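Local coordinates for protein HI1317 (Haemophilus influenzae, PDB 1JOV) that probably interconverts the alpha and beta anomers of D-glucose 6-phosphate, as a member of the glucose-6-phosphate 1-epimerase family, at residues G71-C76 and L149-N154; I75-F80 and G89-R94. All coordinates share one frame; numbering follows the deposited sequence.

Interaction 1 of 2, residues G71-C76 and L149-N154; sequences GGVPIC and LHTYFN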
ATOM      1  N   GLY A  71      -7.876  -0.753  -1.023  1.00 20.92           N
ATOM      2  CA  GLY A  71      -7.065  -1.934  -0.709  1.00 17.78           C
ATOM      3  C   GLY A  71      -5.683  -1.937  -1.323  1.00 15.62           C
ATOM      4  O   GLY A  71      -5.357  -1.020  -2.070  1.00 19.64           O
ATOM      5  N   GLY A  72      -4.837  -2.919  -1.072  1.00 17.74           N
ATOM      6  CA  GLY A  72      -3.528  -2.881  -1.715  1.00 15.57           C
ATOM      7  C   GLY A  72      -2.612  -1.777  -1.165  1.00 16.94           C
ATOM      8  O   GLY A  72      -2.592  -1.526   0.047  1.00 19.89           O
ATOM      9  N   VAL A  73      -1.847  -1.114  -2.054  1.00 16.08           N
ATOM     10  CA  VAL A  73      -0.938  -0.083  -1.560  1.00 17.74           C
ATOM     11  C   VAL A  73      -1.131   1.180  -2.345  1.00 14.18           C
ATOM     12  O   VAL A  73      -0.450   1.517  -3.257  1.00 13.93           O
ATOM     13  CB  VAL A  73       0.551  -0.563  -1.726  1.00 17.12           C
ATOM     14  CG1 VAL A  73       1.441   0.475  -1.071  1.00 18.71           C
ATOM     15  CG2 VAL A  73       0.696  -1.911  -1.104  1.00 19.53           C
ATOM     16  N   PRO A  74      -2.172   1.948  -2.032  1.00 15.57           N
ATOM     17  CA  PRO A  74      -2.437   3.214  -2.711  1.00 16.56           C
ATOM     18  C   PRO A  74      -1.249   4.152  -2.429  1.00 19.70           C
ATOM     19  O   PRO A  74      -0.671   4.154  -1.320  1.00 17.13           O
ATOM     20  CB  PRO A  74      -3.652   3.847  -1.973  1.00 19.12           C
ATOM     21  CG  PRO A  74      -4.261   2.660  -1.195  1.00 20.63           C
ATOM     22  CD  PRO A  74      -3.075   1.611  -0.901  1.00 15.76           C
ATOM     23  N   ILE A  75      -0.935   4.932  -3.403  1.00 18.31           N
ATOM     24  CA  ILE A  75       0.113   5.952  -3.315  1.00 15.23           C
ATOM     25  C   ILE A  75      -0.520   7.295  -3.006  1.00 17.44           C
ATOM     26  O   ILE A  75      -1.306   7.759  -3.875  1.00 17.71           O
ATOM     27  CB  ILE A  75       0.846   6.017  -4.708  1.00 19.27           C
ATOM     28  CG1 ILE A  75       1.451   4.661  -5.217  1.00 19.19           C
ATOM     29  CG2 ILE A  75       1.922   7.143  -4.752  1.00 19.80           C
ATOM     30  CD1 ILE A  75       2.468   4.196  -4.258  1.00 23.19           C
ATOM     31  N   CYS A  76      -0.352   7.786  -1.781  1.00 17.17           N
ATOM     32  CA  CYS A  76      -0.899   9.127  -1.460  1.00 14.99           C
ATOM     33  C   CYS A  76       0.151  10.166  -1.805  1.00 18.51           C
ATOM     34  O   CYS A  76       1.263  10.063  -1.258  1.00 18.52           O
ATOM     35  CB  CYS A  76      -1.225   9.149   0.030  1.00 18.45           C
ATOM     36  SG  CYS A  76      -2.240   7.734   0.528  1.00 22.27           S
ATOM     37  N   LEU A 149       2.639   5.319   1.451  1.00 16.71           N
ATOM     38  CA  LEU A 149       2.346   4.018   0.922  1.00 16.02           C
ATOM     39  C   LEU A 149       1.309   3.496   1.888  1.00 23.71           C
ATOM     40  O   LEU A 149       1.650   3.025   2.965  1.00 17.85           O
ATOM     41  CB  LEU A 149       3.564   3.122   0.800  1.00 15.11           C
ATOM     42  CG  LEU A 149       4.817   3.836   0.299  1.00 16.45           C
ATOM     43  CD1 LEU A 149       6.052   2.959   0.508  1.00 21.69           C
ATOM     44  CD2 LEU A 149       4.672   4.215  -1.158  1.00 18.92           C
ATOM     45  N   HIS A 150       0.070   3.571   1.522  1.00 17.16           N
ATOM     46  CA  HIS A 150      -1.024   3.280   2.439  1.00 21.16           C
ATOM     47  C   HIS A 150      -1.444   1.806   2.484  1.00 22.98           C
ATOM     48  O   HIS A 150      -2.575   1.428   2.151  1.00 20.70           O
ATOM     49  CB  HIS A 150      -2.111   4.199   1.985  1.00 19.20           C
ATOM     50  CG  HIS A 150      -3.334   4.367   2.882  1.00 17.51           C
ATOM     51  ND1 HIS A 150      -4.115   3.331   3.298  1.00 20.89           N
ATOM     52  CD2 HIS A 150      -3.876   5.502   3.395  1.00 26.22           C
ATOM     53  CE1 HIS A 150      -5.137   3.816   3.985  1.00 24.43           C
ATOM     54  NE2 HIS A 150      -5.001   5.112   4.045  1.00 25.08           N
ATOM     55  N   THR A 151      -0.484   1.025   2.898  1.00 16.27           N
ATOM     56  CA  THR A 151      -0.617  -0.444   2.768  1.00 18.74           C
ATOM     57  C   THR A 151      -1.756  -1.062   3.616  1.00 18.79           C
ATOM     58  O   THR A 151      -1.823  -0.869   4.825  1.00 20.05           O
ATOM     59  CB  THR A 151       0.729  -1.115   3.157  1.00 18.81           C
ATOM     60  OG1 THR A 151       1.808  -0.424   2.481  1.00 19.60           O
ATOM     61  CG2 THR A 151       0.752  -2.696   2.736  1.00 18.87           C
ATOM     62  N   TYR A 152      -2.592  -1.804   2.890  1.00 17.59           N
ATOM     63  CA  TYR A 152      -3.677  -2.570   3.551  1.00 16.53           C
ATOM     64  C   TYR A 152      -3.253  -3.993   3.640  1.00 18.84           C
ATOM     65  O   TYR A 152      -3.146  -4.746   2.620  1.00 19.39           O
ATOM     66  CB  TYR A 152      -5.040  -2.526   2.785  1.00 18.27           C
ATOM     67  CG  TYR A 152      -5.722  -1.246   2.637  1.00 21.48           C
ATOM     68  CD1 TYR A 152      -5.259  -0.229   1.788  1.00 22.16           C
ATOM     69  CD2 TYR A 152      -6.966  -1.072   3.221  1.00 20.97           C
ATOM     70  CE1 TYR A 152      -5.982   1.001   1.651  1.00 20.83           C
ATOM     71  CE2 TYR A 152      -7.662   0.109   3.096  1.00 20.66           C
ATOM     72  CZ  TYR A 152      -7.215   1.127   2.299  1.00 25.04           C
ATOM     73  OH  TYR A 152      -7.959   2.282   2.158  1.00 22.60           O
ATOM     74  N   PHE A 153      -3.007  -4.401   4.904  1.00 18.96           N
ATOM     75  CA  PHE A 153      -2.555  -5.792   5.121  1.00 24.09           C
ATOM     76  C   PHE A 153      -3.755  -6.704   5.406  1.00 20.92           C
ATOM     77  O   PHE A 153      -4.753  -6.271   5.984  1.00 23.47           O
ATOM     78  CB  PHE A 153      -1.583  -5.898   6.276  1.00 25.94           C
ATOM     79  CG  PHE A 153      -0.337  -5.181   6.029  1.00 21.92           C
ATOM     80  CD1 PHE A 153       0.641  -5.752   5.256  1.00 25.07           C
ATOM     81  CD2 PHE A 153      -0.170  -3.919   6.544  1.00 21.49           C
ATOM     82  CE1 PHE A 153       1.846  -5.020   4.981  1.00 18.85           C
ATOM     83  CE2 PHE A 153       0.923  -3.214   6.287  1.00 20.52           C
ATOM     84  CZ  PHE A 153       2.006  -3.767   5.541  1.00 20.95           C
ATOM     85  N   ASN A 154      -3.708  -7.891   4.812  1.00 21.05           N
ATOM     86  CA  ASN A 154      -4.764  -8.878   4.898  1.00 19.89           C
ATOM     87  C   ASN A 154      -4.518  -9.715   6.204  1.00 23.65           C
ATOM     88  O   ASN A 154      -3.452 -10.338   6.354  1.00 22.91           O
ATOM     89  CB  ASN A 154      -4.668  -9.791   3.654  1.00 23.20           C
ATOM     90  CG  ASN A 154      -5.852 -10.792   3.502  1.00 29.59           C
ATOM     91  OD1 ASN A 154      -7.004 -10.487   3.802  1.00 26.71           O
ATOM     92  ND2 ASN A 154      -5.542 -11.969   2.957  1.00 26.98           N
TER
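Tyr-152 has CG anti to its carbonyl carbon (chi1 -64°), which carries the phenol ring over Gly-71, while His-150, with CG anti to the backbone N (chi1 -169°), swings its imidazole so that CD2 comes up to the sulfur of Cys-76. Over the tyrosine face the evidence is a CH-pi contact: Gly-71 CA lies 3.7 Å from the Tyr-152 ring centroid and 19° off the ring normal. Gly-72 O and the Pro-74 ring meet the same phenol at its edge, Pro-74 CG standing 3.7 Å from Tyr-152 CE1, with the two side chains crossing at about a right angle. At the far end of the ring the hydroxyl is hydrogen-bonded to Arg-70 NH1.

Two nearly straight backbone bonds fix the antiparallel register, Tyr-152 N to Gly-72 O at 2.9 Å and His-150 N to Pro-74 O at 3.0 Å. His-150 is the centre of an inverse gamma turn, closed by a weak Thr-151 N to Leu-149 O bond, where strand 145-154 is broken. Thr-151 CA adds a CA-H...O contact to Gly-72 O, so that carbonyl is approached by both an N-H and a C-H.

On the other side, Ile-75 and Leu-149 form a non-hydrogen-bonded pair whose side chains run alongside each other, Ile-75 CD1 reaching Leu-149 CD2 at 3.8 Å. Val-73 CG1 touches Leu-149 CB at 3.9 Å, and this apolar group packs on Leu-135 and Phe-137 of strand 133-139.

Cys-76 SG is 3.8 Å from His-150 CB and stands oblique to the imidazole, 4.9 Å from its centroid. The His-150 side chain also touches that of Glu-248, and both residues are predicted to be catalytic. The contact therefore combines a hydrocarbon side against the neighbouring sheet with a polar side bearing the probable epimerase site, where backbone bonds and close packing hold the backbone and CB of His-150.

Interaction 2 of 2, residues I75-F80 and G89-R94; sequences ICYPWF and GTARIR. With SO4 (sulfate ion), chain B.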
ATOM      1  N   ILE A  75      -0.935   4.932  -3.403  1.00 18.31           N
ATOM      2  CA  ILE A  75       0.113   5.952  -3.315  1.00 15.23           C
ATOM      3  C   ILE A  75      -0.520   7.295  -3.006  1.00 17.44           C
ATOM      4  O   ILE A  75      -1.306   7.759  -3.875  1.00 17.71           O
ATOM      5  CB  ILE A  75       0.846   6.017  -4.708  1.00 19.27           C
ATOM      6  CG1 ILE A  75       1.451   4.661  -5.217  1.00 19.19           C
ATOM      7  CG2 ILE A  75       1.922   7.143  -4.752  1.00 19.80           C
ATOM      8  CD1 ILE A  75       2.468   4.196  -4.258  1.00 23.19           C
ATOM      9  N   CYS A  76      -0.352   7.786  -1.781  1.00 17.17           N
ATOM     10  CA  CYS A  76      -0.899   9.127  -1.460  1.00 14.99           C
ATOM     11  C   CYS A  76       0.151  10.166  -1.805  1.00 18.51           C
ATOM     12  O   CYS A  76       1.263  10.063  -1.258  1.00 18.52           O
ATOM     13  CB  CYS A  76      -1.225   9.149   0.030  1.00 18.45           C
ATOM     14  SG  CYS A  76      -2.240   7.734   0.528  1.00 22.27           S
ATOM     15  N   TYR A  77      -0.156  11.095  -2.673  1.00 18.44           N
ATOM     16  CA  TYR A  77       0.819  12.046  -3.186  1.00 18.17           C
ATOM     17  C   TYR A  77       0.094  13.035  -4.070  1.00 18.65           C
ATOM     18  O   TYR A  77      -0.772  12.564  -4.818  1.00 18.72           O
ATOM     19  CB  TYR A  77       1.839  11.240  -4.036  1.00 16.21           C
ATOM     20  CG  TYR A  77       2.791  12.093  -4.787  1.00 17.63           C
ATOM     21  CD1 TYR A  77       3.966  12.595  -4.186  1.00 18.25           C
ATOM     22  CD2 TYR A  77       2.578  12.379  -6.128  1.00 22.57           C
ATOM     23  CE1 TYR A  77       4.866  13.327  -4.951  1.00 19.97           C
ATOM     24  CE2 TYR A  77       3.427  13.114  -6.851  1.00 18.22           C
ATOM     25  CZ  TYR A  77       4.636  13.621  -6.271  1.00 24.50           C
ATOM     26  OH  TYR A  77       5.534  14.394  -7.014  1.00 26.50           O
ATOM     27  N   PRO A  78       0.437  14.323  -4.025  1.00 19.09           N
ATOM     28  CA  PRO A  78       1.529  14.940  -3.227  1.00 17.96           C
ATOM     29  C   PRO A  78       1.108  15.552  -1.902  1.00 19.08           C
ATOM     30  O   PRO A  78       1.854  16.359  -1.327  1.00 20.37           O
ATOM     31  CB  PRO A  78       2.038  16.040  -4.184  1.00 19.60           C
ATOM     32  CG  PRO A  78       0.699  16.584  -4.866  1.00 20.13           C
ATOM     33  CD  PRO A  78      -0.126  15.294  -4.982  1.00 21.69           C
ATOM     34  N   TRP A  79      -0.092  15.240  -1.451  1.00 22.09           N
ATOM     35  CA  TRP A  79      -0.540  15.654  -0.133  1.00 23.22           C
ATOM     36  C   TRP A  79      -1.154  14.417   0.507  1.00 19.53           C
ATOM     37  O   TRP A  79      -1.609  13.516  -0.204  1.00 19.91           O
ATOM     38  CB  TRP A  79      -1.583  16.826  -0.107  1.00 17.65           C
ATOM     39  CG  TRP A  79      -2.932  16.611  -0.768  1.00 22.80           C
ATOM     40  CD1 TRP A  79      -4.137  16.183  -0.190  1.00 22.20           C
ATOM     41  CD2 TRP A  79      -3.229  16.952  -2.113  1.00 20.39           C
ATOM     42  NE1 TRP A  79      -5.121  16.214  -1.150  1.00 25.50           N
ATOM     43  CE2 TRP A  79      -4.592  16.691  -2.328  1.00 27.70           C
ATOM     44  CE3 TRP A  79      -2.466  17.475  -3.189  1.00 18.74           C
ATOM     45  CZ2 TRP A  79      -5.194  16.909  -3.570  1.00 22.76           C
ATOM     46  CZ3 TRP A  79      -3.068  17.642  -4.403  1.00 33.47           C
ATOM     47  CH2 TRP A  79      -4.420  17.382  -4.584  1.00 24.51           C
ATOM     48  N   PHE A  80      -1.230  14.439   1.848  1.00 19.46           N
ATOM     49  CA  PHE A  80      -1.710  13.343   2.652  1.00 18.03           C
ATOM     50  C   PHE A  80      -3.027  13.690   3.305  1.00 23.67           C
ATOM     51  O   PHE A  80      -3.164  14.778   3.887  1.00 25.43           O
ATOM     52  CB  PHE A  80      -0.698  12.980   3.754  1.00 24.24           C
ATOM     53  CG  PHE A  80      -1.109  11.791   4.584  1.00 21.08           C
ATOM     54  CD1 PHE A  80      -0.971  10.505   4.073  1.00 22.47           C
ATOM     55  CD2 PHE A  80      -1.626  11.913   5.888  1.00 22.27           C
ATOM     56  CE1 PHE A  80      -1.404   9.364   4.787  1.00 26.54           C
ATOM     57  CE2 PHE A  80      -2.006  10.781   6.618  1.00 29.93           C
ATOM     58  CZ  PHE A  80      -1.877   9.511   6.058  1.00 21.41           C
ATOM     59  N   GLY A  89      -4.442  13.262  -2.534  1.00 22.49           N
ATOM     60  CA  GLY A  89      -3.786  13.670  -3.765  1.00 19.33           C
ATOM     61  C   GLY A  89      -4.275  12.955  -5.024  1.00 21.66           C
ATOM     62  O   GLY A  89      -5.337  12.342  -4.994  1.00 25.54           O
ATOM     63  N   THR A  90      -3.520  13.078  -6.134  1.00 19.66           N
ATOM     64  CA  THR A  90      -4.038  12.628  -7.416  1.00 19.16           C
ATOM     65  C   THR A  90      -3.335  11.401  -7.932  1.00 23.11           C
ATOM     66  O   THR A  90      -3.771  10.769  -8.894  1.00 22.32           O
ATOM     67  CB  THR A  90      -3.867  13.765  -8.470  1.00 25.19           C
ATOM     68  OG1 THR A  90      -2.479  14.145  -8.530  1.00 26.77           O
ATOM     69  CG2 THR A  90      -4.569  15.126  -8.028  1.00 27.11           C
ATOM     70  N   ALA A  91      -2.233  11.052  -7.317  1.00 18.26           N
ATOM     71  CA  ALA A  91      -1.520   9.909  -7.807  1.00 19.36           C
ATOM     72  C   ALA A  91      -2.372   8.619  -7.931  1.00 14.30           C
ATOM     73  O   ALA A  91      -2.215   7.863  -8.879  1.00 17.03           O
ATOM     74  CB  ALA A  91      -0.320   9.624  -6.904  1.00 19.43           C
ATOM     75  N   ARG A  92      -3.256   8.400  -6.977  1.00 14.91           N
ATOM     76  CA  ARG A  92      -3.890   7.108  -6.893  1.00 13.97           C
ATOM     77  C   ARG A  92      -5.138   7.001  -7.831  1.00 23.10           C
ATOM     78  O   ARG A  92      -5.723   5.921  -7.946  1.00 20.83           O
ATOM     79  CB  ARG A  92      -4.308   6.877  -5.448  1.00 15.72           C
ATOM     80  CG  ARG A  92      -5.448   7.813  -4.936  1.00 20.31           C
ATOM     81  CD  ARG A  92      -5.775   7.462  -3.525  1.00 18.18           C
ATOM     82  NE  ARG A  92      -6.820   8.380  -3.007  1.00 21.36           N
ATOM     83  CZ  ARG A  92      -7.663   8.123  -2.004  1.00 23.33           C
ATOM     84  NH1 ARG A  92      -7.627   7.000  -1.344  1.00 26.19           N
ATOM     85  NH2 ARG A  92      -8.534   9.106  -1.628  1.00 25.22           N
ATOM     86  N   ILE A  93      -5.475   8.141  -8.409  1.00 18.14           N
ATOM     87  CA  ILE A  93      -6.560   8.248  -9.396  1.00 21.50           C
ATOM     88  C   ILE A  93      -6.187   8.538 -10.834  1.00 27.92           C
ATOM     89  O   ILE A  93      -7.066   8.857 -11.651  1.00 27.59           O
ATOM     90  CB  ILE A  93      -7.597   9.253  -8.903  1.00 19.51           C
ATOM     91  CG1 ILE A  93      -7.004  10.596  -8.649  1.00 21.91           C
ATOM     92  CG2 ILE A  93      -8.247   8.620  -7.751  1.00 26.82           C
ATOM     93  CD1 ILE A  93      -8.129  11.799  -8.455  1.00 30.62           C
ATOM     94  N   ARG A  94      -4.891   8.463 -11.158  1.00 17.05           N
ATOM     95  CA  ARG A  94      -4.333   8.749 -12.461  1.00 14.89           C
ATOM     96  C   ARG A  94      -3.622   7.456 -13.003  1.00 17.58           C
ATOM     97  O   ARG A  94      -3.262   6.623 -12.221  1.00 20.54           O
ATOM     98  CB  ARG A  94      -3.303   9.852 -12.403  1.00 20.50           C
ATOM     99  CG  ARG A  94      -3.919  11.222 -12.043  1.00 25.05           C
ATOM    100  CD  ARG A  94      -2.919  12.344 -11.498  1.00 23.25           C
ATOM    101  NE  ARG A  94      -1.820  12.599 -12.411  1.00 26.86           N
ATOM    102  CZ  ARG A  94      -0.712  13.253 -12.090  1.00 23.38           C
ATOM    103  NH1 ARG A  94      -0.538  13.720 -10.842  1.00 20.89           N
ATOM    104  NH2 ARG A  94       0.244  13.430 -13.029  1.00 28.15           N
TER
HETATM  105  S   SO4 B 280     -10.414   7.598   1.205  1.00 53.11           S
HETATM  106  O1  SO4 B 280      -9.613   6.494   0.711  1.00 39.79           O
HETATM  107  O2  SO4 B 280      -9.576   8.299   2.129  1.00 43.29           O
HETATM  108  O3  SO4 B 280     -11.653   7.137   1.871  1.00 45.87           O
HETATM  109  O4  SO4 B 280     -10.862   8.396   0.096  1.00 39.75           O
HETATM  110  O   HOH W   1      -2.878   9.775  -4.533  1.00 18.78           O
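The backbones meet at Tyr-77 O, which receives a straight hydrogen bond from Ala-91 N, at the opening of the 3-10 segment 91-92 (3.3 Å, 170° at the hydrogen), and a weak, bent one from Thr-90 N. A water takes the N-H of Arg-92 and donates to Ile-75 O. Trp-79 CG lies between the backbone N and the carbonyl carbon (chi1 62°), which turns the indole over Gly-89, a residue at positive phi: Gly-89 CA is 3.5 Å from the centroid of the six-membered ring and 16° off the normal, a CH-pi contact over the face. Thr-90 CG2 reaches Trp-79 CH2, the side chains crossing at about a right angle. Ala-91 CB rests against both Ile-75 CG2 (4.0 Å) and Tyr-77 CB (3.9 Å).

Thr-90 OG1 accepts a bond from Arg-94 NH1, which is also salt-bridged to Glu-122. The extended Arg-92 grips the sulfate edge-on: NH1 bonds O1 at 2.9 Å and NH2 bonds O4 at 3.0 Å. Arg-70 binds the same ion, which probably comes from the crystallisation liquor. Two arginines around it near the predicted catalytic His-150 are consistent with the phosphate-binding end of a sugar-phosphate epimerase pocket.

Strand 75-76 is common to both contacts: interaction 1 holds it, as the outermost strand of the seven-stranded sheet within the chain, to strand 145-154 through antiparallel pairing, and interaction 2 joins its continuation to the loop leading to strand 97-104. Their centres are 12 Å apart. Interaction 1 lies about 2 Å from the centre of the chain and all its touching residues are buried; interaction 2 is farther out and only partly buried. The chemistry differs: near-linear backbone bonds with apolar and CH-pi packing in the first; one straight and one weak bond to a single carbonyl, a water bridge and charged side chains in the second. The side chains of Arg-92 and His-150 come within about 6 Å.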